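Local coordinates for hypothetical protein yfcE (Escherichia coli, PDB 1SU1) that belongs to the calcineurin-like phosphoesterase superfamily and binds two zinc ions, at residues M25-F30 with S51-L56. Residues are numbered along the deposited sequence; the frame is centred on the assembly and turned at random.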
ATOM      1  N   MET A  25      35.069  -6.233   8.186  1.00 60.94           N
ATOM      2  CA  MET A  25      33.867  -6.069   9.053  1.00 60.16           C
ATOM      3  C   MET A  25      32.634  -5.853   8.172  1.00 56.59           C
ATOM      4  O   MET A  25      31.820  -6.763   8.004  1.00 57.54           O
ATOM      5  CB  MET A  25      34.052  -4.871   9.989  1.00 64.36           C
ATOM      6  CG  MET A  25      33.325  -4.976  11.326  1.00 69.38           C
ATOM      7  SD  MET A  25      34.381  -5.639  12.643  1.00 76.87           S
ATOM      8  CE  MET A  25      33.444  -7.050  13.196  1.00 75.39           C
ATOM      9  N   MET A  26      32.507  -4.653   7.604  1.00 50.63           N
ATOM     10  CA  MET A  26      31.365  -4.324   6.748  1.00 44.87           C
ATOM     11  C   MET A  26      31.693  -3.242   5.714  1.00 38.59           C
ATOM     12  O   MET A  26      32.060  -2.123   6.076  1.00 35.89           O
ATOM     13  CB  MET A  26      30.191  -3.843   7.609  1.00 46.95           C
ATOM     14  CG  MET A  26      28.908  -3.552   6.843  1.00 50.25           C
ATOM     15  SD  MET A  26      27.631  -4.772   7.157  1.00 54.74           S
ATOM     16  CE  MET A  26      27.242  -5.302   5.502  1.00 49.78           C
ATOM     17  N   LYS A  27      31.532  -3.567   4.433  1.00 33.56           N
ATOM     18  CA  LYS A  27      31.799  -2.604   3.370  1.00 29.83           C
ATOM     19  C   LYS A  27      30.620  -2.486   2.410  1.00 22.34           C
ATOM     20  O   LYS A  27      30.223  -3.457   1.783  1.00 20.38           O
ATOM     21  CB  LYS A  27      33.064  -3.004   2.597  1.00 32.87           C
ATOM     22  CG  LYS A  27      33.554  -1.937   1.628  1.00 42.17           C
ATOM     23  CD  LYS A  27      34.946  -2.259   1.086  1.00 46.09           C
ATOM     24  CE  LYS A  27      35.441  -1.150   0.167  1.00 51.36           C
ATOM     25  NZ  LYS A  27      36.842  -1.385  -0.293  1.00 54.12           N
ATOM     26  N   LEU A  28      30.075  -1.285   2.274  1.00 19.45           N
ATOM     27  CA  LEU A  28      28.944  -1.086   1.381  1.00 19.05           C
ATOM     28  C   LEU A  28      29.063   0.160   0.506  1.00 17.45           C
ATOM     29  O   LEU A  28      29.620   1.170   0.920  1.00 16.76           O
ATOM     30  CB  LEU A  28      27.649  -0.976   2.197  1.00 18.12           C
ATOM     31  CG  LEU A  28      27.380  -2.013   3.290  1.00 18.31           C
ATOM     32  CD1 LEU A  28      26.265  -1.494   4.199  1.00 18.75           C
ATOM     33  CD2 LEU A  28      27.028  -3.340   2.677  1.00 13.45           C
ATOM     34  N   MET A  29      28.514   0.076  -0.702  1.00 17.92           N
ATOM     35  CA  MET A  29      28.493   1.205  -1.618  1.00 20.12           C
ATOM     36  C   MET A  29      27.035   1.654  -1.752  1.00 18.88           C
ATOM     37  O   MET A  29      26.134   0.826  -1.817  1.00 19.93           O
ATOM     38  CB  MET A  29      29.035   0.806  -2.993  1.00 20.72           C
ATOM     39  CG  MET A  29      29.064   1.974  -3.980  1.00 20.80           C
ATOM     40  SD  MET A  29      29.868   1.570  -5.567  1.00 23.41           S
ATOM     41  CE  MET A  29      29.303   2.945  -6.555  1.00 20.63           C
ATOM     42  N   PHE A  30      26.820   2.964  -1.801  1.00 18.15           N
ATOM     43  CA  PHE A  30      25.488   3.545  -1.929  1.00 20.56           C
ATOM     44  C   PHE A  30      25.339   4.410  -3.174  1.00 21.60           C
ATOM     45  O   PHE A  30      26.224   5.196  -3.503  1.00 24.80           O
ATOM     46  CB  PHE A  30      25.158   4.431  -0.721  1.00 21.10           C
ATOM     47  CG  PHE A  30      25.282   3.735   0.604  1.00 27.54           C
ATOM     48  CD1 PHE A  30      26.531   3.563   1.198  1.00 26.45           C
ATOM     49  CD2 PHE A  30      24.146   3.254   1.266  1.00 25.39           C
ATOM     50  CE1 PHE A  30      26.650   2.921   2.437  1.00 30.76           C
ATOM     51  CE2 PHE A  30      24.255   2.613   2.496  1.00 28.25           C
ATOM     52  CZ  PHE A  30      25.506   2.445   3.086  1.00 27.72           C
ATOM     53  N   SER A  51      35.257  -1.639  -5.980  1.00 28.81           N
ATOM     54  CA  SER A  51      35.162  -1.385  -4.542  1.00 26.49           C
ATOM     55  C   SER A  51      35.432  -2.544  -3.599  1.00 23.66           C
ATOM     56  O   SER A  51      35.972  -2.349  -2.515  1.00 22.60           O
ATOM     57  CB  SER A  51      33.768  -0.839  -4.211  1.00 27.67           C
ATOM     58  OG  SER A  51      32.812  -1.894  -4.263  1.00 21.21           O
ATOM     59  N   GLY A  52      35.033  -3.743  -3.989  1.00 24.80           N
ATOM     60  CA  GLY A  52      35.198  -4.877  -3.099  1.00 27.19           C
ATOM     61  C   GLY A  52      34.061  -4.872  -2.072  1.00 28.19           C
ATOM     62  O   GLY A  52      34.103  -5.605  -1.090  1.00 28.91           O
ATOM     63  N   ALA A  53      33.049  -4.036  -2.295  1.00 26.06           N
ATOM     64  CA  ALA A  53      31.906  -3.943  -1.378  1.00 28.24           C
ATOM     65  C   ALA A  53      31.041  -5.199  -1.436  1.00 27.08           C
ATOM     66  O   ALA A  53      30.865  -5.800  -2.498  1.00 26.02           O
ATOM     67  CB  ALA A  53      31.055  -2.717  -1.714  1.00 22.99           C
ATOM     68  N   GLN A  54      30.495  -5.588  -0.289  1.00 28.54           N
ATOM     69  CA  GLN A  54      29.646  -6.777  -0.213  1.00 30.71           C
ATOM     70  C   GLN A  54      28.339  -6.560  -0.991  1.00 27.06           C
ATOM     71  O   GLN A  54      27.888  -7.446  -1.724  1.00 26.02           O
ATOM     72  CB  GLN A  54      29.343  -7.114   1.258  1.00 37.43           C
ATOM     73  CG  GLN A  54      28.920  -8.564   1.500  1.00 48.17           C
ATOM     74  CD  GLN A  54      28.664  -8.872   2.979  1.00 52.51           C
ATOM     75  OE1 GLN A  54      28.455 -10.031   3.357  1.00 54.74           O
ATOM     76  NE2 GLN A  54      28.675  -7.833   3.817  1.00 50.45           N
ATOM     77  N   TRP A  55      27.745  -5.375  -0.849  1.00 23.63           N
ATOM     78  CA  TRP A  55      26.485  -5.063  -1.537  1.00 22.04           C
ATOM     79  C   TRP A  55      26.438  -3.670  -2.153  1.00 19.19           C
ATOM     80  O   TRP A  55      27.135  -2.765  -1.710  1.00 17.71           O
ATOM     81  CB  TRP A  55      25.288  -5.148  -0.567  1.00 21.11           C
ATOM     82  CG  TRP A  55      25.130  -6.441   0.155  1.00 16.88           C
ATOM     83  CD1 TRP A  55      25.649  -6.775   1.371  1.00 19.05           C
ATOM     84  CD2 TRP A  55      24.422  -7.588  -0.308  1.00 15.71           C
ATOM     85  NE1 TRP A  55      25.305  -8.067   1.699  1.00 18.59           N
ATOM     86  CE2 TRP A  55      24.546  -8.590   0.682  1.00 17.43           C
ATOM     87  CE3 TRP A  55      23.678  -7.866  -1.461  1.00 18.20           C
ATOM     88  CZ2 TRP A  55      23.973  -9.859   0.548  1.00 19.16           C
ATOM     89  CZ3 TRP A  55      23.101  -9.131  -1.597  1.00 20.95           C
ATOM     90  CH2 TRP A  55      23.251 -10.109  -0.592  1.00 17.37           C
ATOM     91  N   LEU A  56      25.601  -3.508  -3.174  1.00 17.26           N
ATOM     92  CA  LEU A  56      25.389  -2.196  -3.780  1.00 18.60           C
ATOM     93  C   LEU A  56      24.011  -1.778  -3.256  1.00 19.15           C
ATOM     94  O   LEU A  56      22.998  -2.408  -3.582  1.00 14.99           O
ATOM     95  CB  LEU A  56      25.335  -2.268  -5.308  1.00 16.53           C
ATOM     96  CG  LEU A  56      24.870  -0.948  -5.957  1.00 18.41           C
ATOM     97  CD1 LEU A  56      25.815   0.192  -5.582  1.00 18.22           C
ATOM     98  CD2 LEU A  56      24.807  -1.099  -7.462  1.00 18.44           C
TER
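Leu28 meets the Trp55 indole at its edge, close to the ring plane: CD2 of Leu28 lies 3.9 Å from CD1 of Trp55. The two side chains run side by side, pointing the same way; Arg124 of the second subunit packs on Trp55 and Leu119 of that subunit on Leu28. The other side of the sheet carries Met29, whose CG comes within 4.0 Å of CD1 of Leu56; with CG anti to the backbone N (chi1 -179°) and the chain extended, Met29 lies alongside Leu56. Ala53 CB lies 4.3 Å from Met29 CB.

Two backbone bonds join the segments: Gln54 N gives to Lys27 O at 3.0 Å, ahead of the paired part, and Met29 N gives a weak but straight one to Trp55 O at 3.3 Å. Met29 and Leu56 pair in parallel, and Met29 also bonds Val57. The extended Lys27 side chain carries NZ to Ser51 O, a 2.6 Å hydrogen bond nearly in line with the carbonyl, tying the strand to the end of helix 38-51. There Gly52, with positive phi, is the first residue to leave the helical conformation, and Ser51 OG accepts from Ala53 N in an ST turn while also bonding Phe48 O.

Strands 27-31 and 55-58 are thus the parallel neighbours of a beta-alpha-beta unit. Helix 38-51 packs on the Met29 and Leu56 face, Met29 touching Val44, Leu47 and Phe48, Leu56 touching Phe48; antiparallel strand 181-186 flanks strand 27-31 on its far side.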